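Long-range contacts in Alpha/beta hydrolase fold protein (Ochrobactrum, PDB 4G9E), which opens the lactone ring of N-acyl homoserine lactones, acting as an AHL-lactonase built on an alpha/beta hydrolase fold: residues 99-104 / 122-127; 148-153 / 181-186; 159-164 / 172-177; 166-171 / 250-255; 219-224 / 246-251. All blocks are in the same frame, centred on the assembly; numbering follows the deposited sequence. Where two conformers were deposited one is given.

Interaction 1: 99-104 / 122-127. With C4L (N-butanoyl-L-homoserine), chain C.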
# COMPACT_ATOMS: atom_id res chain seq x y z
N PHE A 99 -6.18 2.12 -2.14
CA PHE A 99 -5.47 2.52 -0.93
C PHE A 99 -4.16 1.74 -0.90
O PHE A 99 -4.17 0.52 -0.94
CB PHE A 99 -6.27 2.20 0.34
CG PHE A 99 -5.46 2.34 1.58
CD1 PHE A 99 -5.11 3.59 2.05
CD2 PHE A 99 -4.94 1.21 2.23
CE1 PHE A 99 -4.31 3.73 3.17
CE2 PHE A 99 -4.14 1.35 3.35
CZ PHE A 99 -3.82 2.61 3.82
N GLY A 100 -3.04 2.45 -0.80
CA GLY A 100 -1.75 1.80 -0.73
C GLY A 100 -1.03 2.14 0.56
O GLY A 100 -0.84 3.32 0.87
N TRP A 101 -0.63 1.11 1.28
CA TRP A 101 0.10 1.26 2.53
C TRP A 101 1.60 1.06 2.28
O TRP A 101 2.05 -0.05 2.01
CB TRP A 101 -0.39 0.23 3.55
CG TRP A 101 0.39 0.26 4.83
CD1 TRP A 101 0.87 1.37 5.47
CD2 TRP A 101 0.79 -0.87 5.60
NE1 TRP A 101 1.56 0.99 6.60
CE2 TRP A 101 1.52 -0.38 6.71
CE3 TRP A 101 0.59 -2.24 5.48
CZ2 TRP A 101 2.05 -1.22 7.68
CZ3 TRP A 101 1.13 -3.08 6.45
CH2 TRP A 101 1.85 -2.57 7.53
N SER A 102 2.34 2.17 2.37
CA SER A 102 3.79 2.17 2.38
C SER A 102 4.32 1.65 1.05
O SER A 102 4.09 2.31 0.04
CB SER A 102 4.32 1.45 3.62
OG SER A 102 5.67 1.83 3.84
N LEU A 103 5.00 0.51 0.99
CA LEU A 103 5.32 -0.08 -0.31
C LEU A 103 4.07 -0.09 -1.20
O LEU A 103 4.14 0.20 -2.39
CB LEU A 103 5.86 -1.49 -0.13
CG LEU A 103 6.02 -2.33 -1.40
CD1 LEU A 103 7.00 -1.71 -2.38
CD2 LEU A 103 6.44 -3.76 -1.05
N GLY A 104 2.92 -0.42 -0.63
CA GLY A 104 1.68 -0.43 -1.38
C GLY A 104 1.28 0.91 -1.97
O GLY A 104 0.66 0.97 -3.04
N MET A 122 -5.32 6.71 -2.29
CA MET A 122 -4.91 7.17 -0.96
C MET A 122 -3.61 6.47 -0.60
O MET A 122 -3.52 5.25 -0.74
CB MET A 122 -5.98 6.88 0.10
CG MET A 122 -5.54 7.29 1.51
SD MET A 122 -6.77 7.01 2.80
CE MET A 122 -7.91 8.34 2.43
N ILE A 123 -2.63 7.25 -0.15
CA ILE A 123 -1.34 6.70 0.25
C ILE A 123 -1.03 7.03 1.70
O ILE A 123 -1.17 8.18 2.15
CB ILE A 123 -0.20 7.17 -0.69
CG1 ILE A 123 -0.09 8.70 -0.75
CG2 ILE A 123 -0.41 6.58 -2.09
CD1 ILE A 123 1.11 9.20 -1.55
N THR A 124 -0.62 6.00 2.43
CA THR A 124 -0.33 6.08 3.85
C THR A 124 1.01 5.40 4.08
O THR A 124 1.22 4.27 3.66
CB THR A 124 -1.41 5.34 4.66
OG1 THR A 124 -2.64 6.08 4.59
CG2 THR A 124 -1.01 5.15 6.12
N GLY A 125 1.93 6.10 4.74
CA GLY A 125 3.26 5.57 4.96
C GLY A 125 4.16 5.65 3.74
O GLY A 125 5.14 4.92 3.65
N THR A 126 3.83 6.55 2.82
CA THR A 126 4.46 6.64 1.50
C THR A 126 4.83 8.08 1.16
O THR A 126 3.95 8.90 0.93
CB THR A 126 3.46 6.18 0.43
OG1 THR A 126 2.98 4.87 0.73
CG2 THR A 126 4.07 6.21 -0.97
N PRO A 127 6.13 8.38 1.10
CA PRO A 127 6.55 9.67 0.55
C PRO A 127 6.84 9.52 -0.94
O PRO A 127 7.71 8.74 -1.32
CB PRO A 127 7.85 9.95 1.31
CG PRO A 127 8.43 8.59 1.57
CD PRO A 127 7.28 7.59 1.59
O1 C4L C . 6.23 -0.57 5.28
C4 C4L C . 6.75 -0.54 4.14
O2 C4L C . 6.18 -0.97 3.11
C3 C4L C . 8.13 0.04 3.98
C2 C4L C . 8.45 1.04 5.10
C1 C4L C . 9.95 1.27 5.26
O3 C4L C . 10.56 0.11 5.85
N1 C4L C . 8.31 0.72 2.70
C5 C4L C . 9.02 0.19 1.70
O4 C4L C . 9.58 -0.89 1.77
C6 C4L C . 9.12 1.01 0.43
C7 C4L C . 10.57 1.06 -0.03
C8 C4L C . 11.47 1.80 0.96
O HOH W 1 7.06 3.66 1.99
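Gly100 is held to the neighbouring strand by both of its backbone polar atoms: its N donates to Met122 O at 2.8 Å, and its O accepts from Thr124 N at 3.1 Å. Strands 97-101 and 120-124 are parallel here, and Ser102 N, 2.7 Å from Thr124 O, carries the pairing just past the strand end. Packing is tightest around the Phe99 ring. With CG anti to the backbone N (chi1 168°), the ring sets its edge against Met122 and Thr124, bringing CE1 to 3.2 Å from Thr124 OG1, a hydroxyl already bonded to Val214 O. The Met122 sulfur adds an oblique Met-aromatic contact. Beyond the strands, Thr126 OG1 donates to a lone pair of Ser102 O at 2.9 Å. Glycine suits position 100, since a side chain there would run into Gly104 O. Toward the ligand the two segments pack more loosely, and a water bridges Ser102 OG, Gly125 O and N1 of the butanoyl homoserine, whose C4 lies close to Ser102 OG. Leu103 N donates to ligand O2 at 2.8 Å. A Gly-x-Ser-x-Gly turn with positive phi at Ser102 is consistent with a nucleophile elbow, and the Leu103 bond with part of an oxyanion hole.

Interaction 2: 148-153 / 181-186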
# COMPACT_ATOMS: atom_id res chain seq x y z
N GLY A 148 15.29 -3.26 2.66
CA GLY A 148 15.97 -3.83 1.52
C GLY A 148 16.92 -4.96 1.85
O GLY A 148 17.76 -5.33 1.03
N GLN A 149 16.79 -5.52 3.05
CA GLN A 149 17.68 -6.59 3.50
C GLN A 149 17.05 -7.95 3.25
O GLN A 149 15.96 -8.24 3.75
CB GLN A 149 18.00 -6.42 4.98
CG GLN A 149 18.96 -7.46 5.54
CD GLN A 149 19.40 -7.11 6.95
OE1 GLN A 149 19.95 -6.03 7.18
NE2 GLN A 149 19.14 -8.00 7.89
N GLU A 150 17.74 -8.81 2.50
CA GLU A 150 17.17 -10.11 2.15
C GLU A 150 17.01 -11.04 3.35
O GLU A 150 15.93 -11.60 3.56
CB GLU A 150 17.99 -10.80 1.07
CG GLU A 150 17.55 -12.23 0.85
CD GLU A 150 18.10 -12.85 -0.40
OE1 GLU A 150 18.60 -12.11 -1.27
OE2 GLU A 150 18.04 -14.09 -0.52
N ILE A 151 18.07 -11.20 4.13
CA ILE A 151 18.05 -12.15 5.23
C ILE A 151 17.72 -11.46 6.56
O ILE A 151 18.41 -10.54 6.99
CB ILE A 151 19.40 -12.90 5.36
CG1 ILE A 151 19.76 -13.60 4.04
CG2 ILE A 151 19.34 -13.90 6.50
CD1 ILE A 151 21.03 -14.41 4.09
N PHE A 152 16.62 -11.89 7.17
CA PHE A 152 16.21 -11.40 8.48
C PHE A 152 16.58 -12.42 9.56
O PHE A 152 16.25 -13.60 9.42
CB PHE A 152 14.69 -11.24 8.52
CG PHE A 152 14.18 -9.91 8.02
CD1 PHE A 152 14.95 -9.06 7.24
CD2 PHE A 152 12.88 -9.52 8.33
CE1 PHE A 152 14.43 -7.84 6.79
CE2 PHE A 152 12.37 -8.32 7.88
CZ PHE A 152 13.14 -7.48 7.11
N SER A 153 17.22 -11.96 10.62
CA SER A 153 17.37 -12.76 11.83
C SER A 153 16.02 -12.75 12.56
O SER A 153 15.10 -12.02 12.16
CB SER A 153 18.44 -12.15 12.73
OG SER A 153 17.97 -10.92 13.28
N ASP A 181 9.38 -13.73 1.01
CA ASP A 181 10.54 -14.05 0.19
C ASP A 181 11.52 -12.88 0.30
O ASP A 181 11.27 -11.80 -0.22
CB ASP A 181 10.07 -14.23 -1.26
CG ASP A 181 11.17 -14.63 -2.23
OD1 ASP A 181 12.36 -14.65 -1.85
OD2 ASP A 181 10.82 -14.92 -3.39
N GLY A 182 12.64 -13.09 0.99
CA GLY A 182 13.58 -12.01 1.24
C GLY A 182 14.18 -11.41 -0.03
O GLY A 182 14.61 -10.26 -0.04
N ARG A 183 14.24 -12.20 -1.10
CA ARG A 183 14.69 -11.67 -2.38
C ARG A 183 13.85 -10.47 -2.80
O ARG A 183 14.35 -9.55 -3.45
CB ARG A 183 14.61 -12.74 -3.47
CG ARG A 183 15.51 -13.93 -3.20
CD ARG A 183 15.32 -15.03 -4.24
NE ARG A 183 13.94 -15.50 -4.27
CZ ARG A 183 13.46 -16.35 -5.16
NH1 ARG A 183 14.25 -16.83 -6.11
NH2 ARG A 183 12.19 -16.72 -5.10
N ALA A 184 12.57 -10.49 -2.43
CA ALA A 184 11.68 -9.40 -2.79
C ALA A 184 12.10 -8.09 -2.12
O ALA A 184 12.00 -7.03 -2.73
CB ALA A 184 10.23 -9.75 -2.46
N ARG A 185 12.55 -8.17 -0.88
CA ARG A 185 13.04 -6.97 -0.21
C ARG A 185 14.27 -6.41 -0.92
O ARG A 185 14.32 -5.23 -1.26
CB ARG A 185 13.39 -7.27 1.25
CG ARG A 185 12.16 -7.44 2.14
CD ARG A 185 12.55 -7.58 3.60
NE ARG A 185 13.21 -8.85 3.89
CZ ARG A 185 12.60 -9.92 4.41
NH1 ARG A 185 11.30 -9.89 4.69
NH2 ARG A 185 13.30 -11.03 4.65
N ARG A 186 15.24 -7.28 -1.16
CA ARG A 186 16.50 -6.84 -1.74
C ARG A 186 16.31 -6.24 -3.12
O ARG A 186 16.79 -5.14 -3.41
CB ARG A 186 17.50 -7.99 -1.80
CG ARG A 186 18.78 -7.62 -2.52
CD ARG A 186 19.83 -8.72 -2.45
NE ARG A 186 19.29 -10.04 -2.78
CZ ARG A 186 19.14 -10.52 -4.01
NH1 ARG A 186 19.48 -9.79 -5.07
NH2 ARG A 186 18.65 -11.74 -4.18
O HOH W 2 18.37 -3.93 -1.34
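The irregular segment 148-153 passes close to the first turn of helix 182-194, with CA atoms 4.5 Å apart at Gly148 and Arg186 and 4.2 Å at Glu150 and Gly182. Glycine suits position 182, where any CB would collide with Glu150 O. Arg185 reaches across to the loop. Its NE donates to Gln149 O at 2.8 Å and its NH2 to Glu150 O at 2.9 Å, both acceptors near the guanidinium plane, while one face lies flat on Phe152 at 12°, with CZ 3.5 Å from the ring centroid. NH1 turns to Ser34 OG. An alanine in place of Arg185 would probably leave both loop carbonyls without these donors and the Phe152 face without its cation. Nearer the surface, Arg186 grips a single oxygen side-on: NE stands 2.7 Å from Glu150 OE1, and NH2 reaches the same atom. Asp181 N-caps the helix by accepting from Arg183 N. Stacked cation-pi pair and salt bridge together join a loop to a helix in the helical cap inserted between sheet strands 120-124 and 211-216, as in many alpha/beta hydrolases.

Interaction 3: 159-164 / 172-177. With C4L (N-butanoyl-L-homoserine), chain C.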
# COMPACT_ATOMS: atom_id res chain seq x y z
N SER A 159 11.68 -6.85 15.06
CA SER A 159 11.86 -5.40 15.01
C SER A 159 11.11 -4.79 13.84
O SER A 159 10.44 -3.77 13.99
CB SER A 159 13.34 -5.03 14.93
OG SER A 159 13.53 -3.67 15.28
N TYR A 160 11.21 -5.42 12.67
CA TYR A 160 10.53 -4.91 11.49
C TYR A 160 9.01 -4.99 11.65
O TYR A 160 8.30 -4.04 11.33
CB TYR A 160 10.98 -5.64 10.22
CG TYR A 160 10.68 -4.85 8.96
CD1 TYR A 160 11.32 -3.64 8.72
CD2 TYR A 160 9.76 -5.30 8.02
CE1 TYR A 160 11.05 -2.90 7.59
CE2 TYR A 160 9.49 -4.57 6.87
CZ TYR A 160 10.14 -3.37 6.67
OH TYR A 160 9.88 -2.62 5.55
N ALA A 161 8.52 -6.12 12.14
CA ALA A 161 7.08 -6.30 12.34
C ALA A 161 6.53 -5.27 13.33
O ALA A 161 5.48 -4.67 13.10
CB ALA A 161 6.78 -7.70 12.83
N ARG A 162 7.24 -5.08 14.43
CA ARG A 162 6.77 -4.14 15.45
C ARG A 162 6.77 -2.70 14.93
O ARG A 162 5.84 -1.96 15.18
CB ARG A 162 7.59 -4.27 16.73
CG ARG A 162 7.31 -5.55 17.50
CD ARG A 162 7.99 -5.54 18.86
NE ARG A 162 7.72 -6.76 19.62
CZ ARG A 162 6.62 -6.98 20.33
NH1 ARG A 162 5.67 -6.06 20.39
NH2 ARG A 162 6.47 -8.13 20.98
N SER A 163 7.83 -2.32 14.22
CA SER A 163 7.93 -0.94 13.75
C SER A 163 6.97 -0.63 12.61
O SER A 163 6.40 0.46 12.55
CB SER A 163 9.37 -0.60 13.36
OG SER A 163 9.83 -1.46 12.33
N THR A 164 6.79 -1.57 11.69
CA THR A 164 5.86 -1.34 10.58
C THR A 164 4.40 -1.39 11.01
O THR A 164 3.59 -0.62 10.50
CB THR A 164 6.07 -2.32 9.40
OG1 THR A 164 5.91 -3.67 9.84
CG2 THR A 164 7.43 -2.12 8.75
N SER A 172 0.85 -13.29 15.18
CA SER A 172 0.55 -13.57 13.78
C SER A 172 1.32 -12.66 12.83
O SER A 172 1.59 -13.02 11.69
CB SER A 172 -0.95 -13.45 13.52
OG SER A 172 -1.41 -12.13 13.75
N LEU A 173 1.69 -11.47 13.32
CA LEU A 173 2.45 -10.53 12.51
C LEU A 173 3.86 -11.03 12.24
O LEU A 173 4.42 -10.79 11.16
CB LEU A 173 2.49 -9.16 13.19
CG LEU A 173 1.14 -8.51 13.46
CD1 LEU A 173 1.35 -7.18 14.15
CD2 LEU A 173 0.35 -8.33 12.18
N LEU A 174 4.45 -11.73 13.21
CA LEU A 174 5.76 -12.35 13.01
C LEU A 174 5.68 -13.38 11.90
O LEU A 174 6.60 -13.50 11.09
CB LEU A 174 6.25 -13.02 14.29
CG LEU A 174 6.40 -12.14 15.52
CD1 LEU A 174 6.72 -12.99 16.74
CD2 LEU A 174 7.47 -11.07 15.31
N ASP A 175 4.59 -14.14 11.86
CA ASP A 175 4.41 -15.17 10.84
C ASP A 175 4.35 -14.55 9.45
O ASP A 175 4.95 -15.07 8.51
CB ASP A 175 3.13 -15.96 11.10
CG ASP A 175 3.13 -16.67 12.44
OD1 ASP A 175 4.23 -17.00 12.94
OD2 ASP A 175 2.04 -16.91 12.98
N ILE A 176 3.63 -13.45 9.33
CA ILE A 176 3.51 -12.76 8.05
C ILE A 176 4.88 -12.30 7.56
O ILE A 176 5.28 -12.58 6.43
CB ILE A 176 2.53 -11.57 8.14
CG1 ILE A 176 1.11 -12.07 8.42
CG2 ILE A 176 2.56 -10.77 6.86
CD1 ILE A 176 0.12 -10.98 8.78
N VAL A 177 5.62 -11.60 8.42
CA VAL A 177 6.92 -11.05 8.04
C VAL A 177 7.96 -12.13 7.78
O VAL A 177 8.76 -12.02 6.85
CB VAL A 177 7.43 -10.04 9.09
CG1 VAL A 177 8.86 -9.61 8.81
CG2 VAL A 177 6.50 -8.83 9.15
O1 C4L C . 6.23 -0.57 5.28
C4 C4L C . 6.75 -0.54 4.14
O2 C4L C . 6.18 -0.97 3.11
C3 C4L C . 8.13 0.04 3.98
C2 C4L C . 8.45 1.04 5.10
C1 C4L C . 9.95 1.27 5.26
O3 C4L C . 10.56 0.11 5.85
N1 C4L C . 8.31 0.72 2.70
C5 C4L C . 9.02 0.19 1.70
O4 C4L C . 9.58 -0.89 1.77
C6 C4L C . 9.12 1.01 0.43
C7 C4L C . 10.57 1.06 -0.03
C8 C4L C . 11.47 1.80 0.96
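Tyr160 O is gripped twice by one residue a helical turn on: Thr164 N donates to it at 2.9 Å and Thr164 OG1 at 2.8 Å, from opposite faces of the carbonyl plane. The hydroxyl can do this because OG1 sits between the backbone N and the carbonyl carbon (chi1 59°), which leaves CG2 free to lie over the Tyr160 ring, 3.6 Å above its plane and toward the rim. The same ring meets helix 171-179 only lightly, Val177 CG1 touching its edge 4.5 Å from CD2. The largest share of the contact between the helices falls to Ala161, whose CB rests 3.9 Å from Val177 CG2 and 4.2 Å from Leu174 CD2. A single methyl suits this place, where the helices cross at 114° with axes 9.3 Å apart and the Ala161 CB points at the other helix. Phe169 extends the apolar cluster over Ala161 and Leu174. At the far end of the Tyr160 ring, OH is hydrogen-bonded to O3 of the ligand at 2.8 Å, in a bond either oxygen could donate. No hydrogen bond crosses between the two helices: apolar contacts join them, while the polar tip of Tyr160 is used to bind the alcohol end of the opened homoserine.

Interaction 4: 166-171 / 250-255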
# COMPACT_ATOMS: atom_id res chain seq x y z
N GLY A 166 3.05 -1.31 14.33
CA GLY A 166 2.67 -0.53 15.49
C GLY A 166 1.79 -1.26 16.48
O GLY A 166 1.63 -2.49 16.43
N GLU A 167 1.20 -0.51 17.40
CA GLU A 167 0.34 -1.07 18.43
C GLU A 167 -1.07 -1.30 17.89
O GLU A 167 -1.62 -0.42 17.24
CB GLU A 167 0.24 -0.12 19.62
CG GLU A 167 1.55 0.16 20.32
CD GLU A 167 2.14 -1.07 20.97
OE1 GLU A 167 1.42 -2.08 21.15
OE2 GLU A 167 3.35 -1.03 21.29
N PRO A 168 -1.67 -2.45 18.19
CA PRO A 168 -1.20 -3.53 19.06
C PRO A 168 -0.42 -4.58 18.29
O PRO A 168 -0.72 -4.87 17.15
CB PRO A 168 -2.51 -4.16 19.55
CG PRO A 168 -3.43 -3.98 18.40
CD PRO A 168 -3.08 -2.65 17.81
N PHE A 169 0.59 -5.15 18.92
CA PHE A 169 1.33 -6.22 18.28
C PHE A 169 0.75 -7.58 18.61
O PHE A 169 0.18 -7.78 19.68
CB PHE A 169 2.79 -6.18 18.67
CG PHE A 169 3.66 -6.96 17.75
CD1 PHE A 169 3.88 -6.50 16.46
CD2 PHE A 169 4.20 -8.17 18.13
CE1 PHE A 169 4.66 -7.22 15.59
CE2 PHE A 169 4.99 -8.90 17.26
CZ PHE A 169 5.22 -8.42 15.99
N GLU A 170 0.86 -8.50 17.68
CA GLU A 170 0.58 -9.86 18.04
C GLU A 170 1.40 -10.84 17.22
O GLU A 170 1.95 -10.47 16.18
CB GLU A 170 -0.84 -10.24 17.87
CG GLU A 170 -1.43 -9.93 16.55
CD GLU A 170 -2.89 -10.29 16.53
OE1 GLU A 170 -3.17 -11.45 16.69
OE2 GLU A 170 -3.76 -9.44 16.44
N ALA A 171 1.42 -12.09 17.66
CA ALA A 171 2.32 -13.09 17.12
C ALA A 171 2.10 -13.38 15.64
O ALA A 171 3.05 -13.67 14.92
CB ALA A 171 2.24 -14.38 17.93
N PRO A 250 -1.81 3.55 10.64
CA PRO A 250 -2.98 4.11 11.33
C PRO A 250 -4.27 3.34 11.09
O PRO A 250 -5.18 3.43 11.91
CB PRO A 250 -3.07 5.54 10.78
CG PRO A 250 -2.27 5.51 9.49
CD PRO A 250 -1.16 4.54 9.76
N PHE A 251 -4.37 2.61 9.98
CA PHE A 251 -5.55 1.82 9.68
C PHE A 251 -5.80 0.71 10.72
O PHE A 251 -6.92 0.24 10.86
CB PHE A 251 -5.46 1.22 8.27
CG PHE A 251 -4.25 0.36 8.09
CD1 PHE A 251 -4.30 -0.98 8.46
CD2 PHE A 251 -3.05 0.88 7.62
CE1 PHE A 251 -3.18 -1.78 8.35
CE2 PHE A 251 -1.93 0.08 7.53
CZ PHE A 251 -2.00 -1.25 7.89
N ARG A 252 -4.76 0.30 11.45
CA ARG A 252 -4.93 -0.67 12.54
C ARG A 252 -4.68 -0.06 13.92
O ARG A 252 -5.22 -0.52 14.92
CB ARG A 252 -4.09 -1.93 12.33
CG ARG A 252 -2.58 -1.72 12.39
CD ARG A 252 -1.77 -2.98 12.00
NE ARG A 252 -2.15 -4.13 12.81
CZ ARG A 252 -1.72 -4.35 14.05
NH1 ARG A 252 -0.83 -3.53 14.59
NH2 ARG A 252 -2.16 -5.40 14.73
N GLU A 253 -3.85 0.99 13.98
CA GLU A 253 -3.51 1.65 15.24
C GLU A 253 -4.64 2.56 15.71
O GLU A 253 -4.87 2.71 16.91
CB GLU A 253 -2.22 2.46 15.07
CG GLU A 253 -0.97 1.62 14.82
CD GLU A 253 0.23 2.46 14.40
OE1 GLU A 253 0.14 3.21 13.40
OE2 GLU A 253 1.28 2.38 15.07
N ALA A 254 -5.33 3.18 14.75
CA ALA A 254 -6.41 4.11 15.04
C ALA A 254 -7.52 3.91 14.02
O ALA A 254 -7.79 4.81 13.21
CB ALA A 254 -5.89 5.53 14.98
N PRO A 255 -8.16 2.73 14.02
CA PRO A 255 -9.07 2.44 12.90
C PRO A 255 -10.23 3.41 12.73
O PRO A 255 -10.56 3.74 11.59
CB PRO A 255 -9.57 1.03 13.21
CG PRO A 255 -8.49 0.42 14.05
CD PRO A 255 -7.97 1.56 14.89
O HOH W 3 -3.17 1.42 18.81
O HOH W 4 1.55 2.33 17.73
O HOH W 5 -3.74 -7.63 13.92
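Arg252 turns the edge of its guanidinium to the carbonyls of segment 166-171, and NH1 and NH2 both converge on one atom, each 2.9 Å from Pro168 O. The acceptor lies in the guanidinium plane; NH2 meets it almost head-on, whereas NH1 stands 37° above the carbonyl plane. NH1 also makes a weak bond to Gly166 O and a further one to Cys165 O. Pro168, which follows a cis peptide bond, adds its ring, with CD 4.0 Å from Arg252 NH1. Positive phi makes glycine apt at position 166, where helix 154-165 ends. Water joins the backbones as well, donating to Glu167 O and to Glu253 O, and another links Arg252 NH2 with Glu170 OE2. A leucine in place of Arg252 would probably leave Pro168 O without either donor and the loop freer to shift. One long, cationic side chain thus gathers carbonyls from the end of helix 154-165 and the loop after it, most firmly Pro168 O, helped by bridging waters.

Interaction 5: 219-224 / 246-251. With C4L (N-butanoyl-L-homoserine), chain C.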
# COMPACT_ATOMS: atom_id res chain seq x y z
N GLU A 219 4.89 8.66 12.78
CA GLU A 219 5.54 7.92 11.70
C GLU A 219 7.03 7.72 11.98
O GLU A 219 7.77 8.70 12.08
CB GLU A 219 5.39 8.68 10.39
CG GLU A 219 4.51 8.01 9.37
CD GLU A 219 5.10 6.70 8.85
OE1 GLU A 219 4.35 5.96 8.19
OE2 GLU A 219 6.29 6.41 9.11
N PRO A 220 7.48 6.46 12.09
CA PRO A 220 8.91 6.19 12.31
C PRO A 220 9.72 6.08 11.03
O PRO A 220 10.95 6.09 11.10
CB PRO A 220 8.89 4.83 13.02
CG PRO A 220 7.67 4.16 12.48
CD PRO A 220 6.65 5.25 12.25
N PHE A 221 9.05 5.97 9.88
CA PHE A 221 9.74 5.76 8.61
C PHE A 221 9.67 6.96 7.68
O PHE A 221 10.60 7.21 6.92
CB PHE A 221 9.16 4.56 7.86
CG PHE A 221 9.36 3.25 8.56
CD1 PHE A 221 10.61 2.66 8.60
CD2 PHE A 221 8.30 2.60 9.15
CE1 PHE A 221 10.79 1.44 9.24
CE2 PHE A 221 8.48 1.39 9.79
CZ PHE A 221 9.73 0.81 9.84
N VAL A 222 8.57 7.69 7.73
CA VAL A 222 8.31 8.75 6.76
C VAL A 222 8.49 10.14 7.35
O VAL A 222 8.02 10.42 8.44
CB VAL A 222 6.88 8.63 6.20
CG1 VAL A 222 6.62 9.72 5.17
CG2 VAL A 222 6.68 7.26 5.58
N GLU A 223 9.19 11.00 6.62
CA GLU A 223 9.34 12.39 7.01
C GLU A 223 8.09 13.18 6.67
O GLU A 223 7.87 13.53 5.51
CB GLU A 223 10.55 13.01 6.32
CG GLU A 223 11.86 12.41 6.74
CD GLU A 223 12.36 12.90 8.09
OE1 GLU A 223 11.56 13.44 8.89
OE2 GLU A 223 13.56 12.73 8.34
N LEU A 224 7.27 13.48 7.67
CA LEU A 224 6.01 14.17 7.41
C LEU A 224 6.22 15.58 6.88
O LEU A 224 5.39 16.08 6.12
CB LEU A 224 5.14 14.19 8.67
CG LEU A 224 4.75 12.80 9.18
CD1 LEU A 224 3.85 12.92 10.39
CD2 LEU A 224 4.07 11.99 8.08
N ALA A 246 -0.73 7.61 16.34
CA ALA A 246 -0.56 6.54 15.38
C ALA A 246 0.79 6.71 14.71
O ALA A 246 1.32 7.82 14.64
CB ALA A 246 -1.66 6.57 14.33
N GLY A 247 1.35 5.61 14.23
CA GLY A 247 2.62 5.65 13.53
C GLY A 247 2.47 5.25 12.07
O GLY A 247 1.80 5.91 11.29
N HIS A 248 3.12 4.14 11.71
CA HIS A 248 3.18 3.71 10.32
C HIS A 248 1.89 3.07 9.81
O HIS A 248 1.71 2.97 8.60
CB HIS A 248 4.32 2.71 10.16
CG HIS A 248 4.72 2.44 8.74
ND1 HIS A 248 5.00 3.45 7.83
CD2 HIS A 248 4.95 1.28 8.09
CE1 HIS A 248 5.37 2.91 6.68
NE2 HIS A 248 5.35 1.59 6.81
N ALA A 249 1.02 2.61 10.70
CA ALA A 249 -0.12 1.80 10.30
C ALA A 249 -1.42 2.30 10.94
O ALA A 249 -2.07 1.57 11.68
CB ALA A 249 0.10 0.35 10.64
N PRO A 250 -1.81 3.55 10.64
CA PRO A 250 -2.98 4.11 11.33
C PRO A 250 -4.27 3.34 11.09
O PRO A 250 -5.18 3.43 11.91
CB PRO A 250 -3.07 5.54 10.78
CG PRO A 250 -2.27 5.51 9.49
CD PRO A 250 -1.16 4.54 9.76
N PHE A 251 -4.37 2.61 9.98
CA PHE A 251 -5.55 1.82 9.68
C PHE A 251 -5.80 0.71 10.72
O PHE A 251 -6.92 0.24 10.86
CB PHE A 251 -5.46 1.22 8.27
CG PHE A 251 -4.25 0.36 8.09
CD1 PHE A 251 -4.30 -0.98 8.46
CD2 PHE A 251 -3.05 0.88 7.62
CE1 PHE A 251 -3.18 -1.78 8.35
CE2 PHE A 251 -1.93 0.08 7.53
CZ PHE A 251 -2.00 -1.25 7.89
O1 C4L C . 6.23 -0.57 5.28
C4 C4L C . 6.75 -0.54 4.14
O2 C4L C . 6.18 -0.97 3.11
C3 C4L C . 8.13 0.04 3.98
C2 C4L C . 8.45 1.04 5.10
C1 C4L C . 9.95 1.27 5.26
O3 C4L C . 10.56 0.11 5.85
N1 C4L C . 8.31 0.72 2.70
C5 C4L C . 9.02 0.19 1.70
O4 C4L C . 9.58 -0.89 1.77
C6 C4L C . 9.12 1.01 0.43
C7 C4L C . 10.57 1.06 -0.03
C8 C4L C . 11.47 1.80 0.96
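Two loop stretches meet where Glu219 and Gly247 draw their CA atoms to 4.1 Å, yet no backbone hydrogen bond joins them, and the link is made by side chains. His248 ND1 donates to Glu219 OE1 at 2.6 Å, a nearly straight bond (163°) received on the syn lone pair and lying close to the imidazole plane. Carboxylate and ring are turned 88° apart. A carboxylate suits the place because both oxygens are used: OE2 accepts from Phe221 N at 2.9 Å and from Val222 N at 3.0 Å, which fixes the group's rotation. On the imidazole's other side, NE2 donates to ligand O1 at 2.8 Å, so the ring is held in its plane from two edges. The edge of Phe221 meets one face of the imidazole in an edge-to-face pair (planes at 63°), with CD2 standing 3.5 Å over the centre of the His248 ring. One face of the Phe221 ring in turn meets ligand O3, toward the rim. Pro220 packs its CD against His248 CB at 4.0 Å. With Ser102 near NE2, the arrangement is consistent with a Ser-His-Glu triad. In the fold, one loop follows strand 211-216 and the other strand 241-243; Thr164 of helix 154-165 packs on both Phe221 and His248, Trp101 NE1 of strand 97-101 bonds to His248 O, and the second loop runs straight into helix 250-253.

Going from the N terminus, interaction 1 closes first, across the beta-alpha-beta unit of strand 97-101, helix 103-111 and strand 120-124 in the central sheet. The chain then enters the cap, where interaction 2 joins 148-153 to the start of helix 182-194 and encloses interaction 3, the pairing of helices 154-165 and 171-179. Interaction 4 starts within that same excursion, at 166-171, but closes only at 250-255, so it crosses both and ties cap to core. Interaction 5, between loops after strands 211-216 and 241-243, ends on Pro250 and Phe251, which interaction 4 shares. Interactions 1, 3 and 5 all touch the ligand, from the sheet, the cap and the late loops.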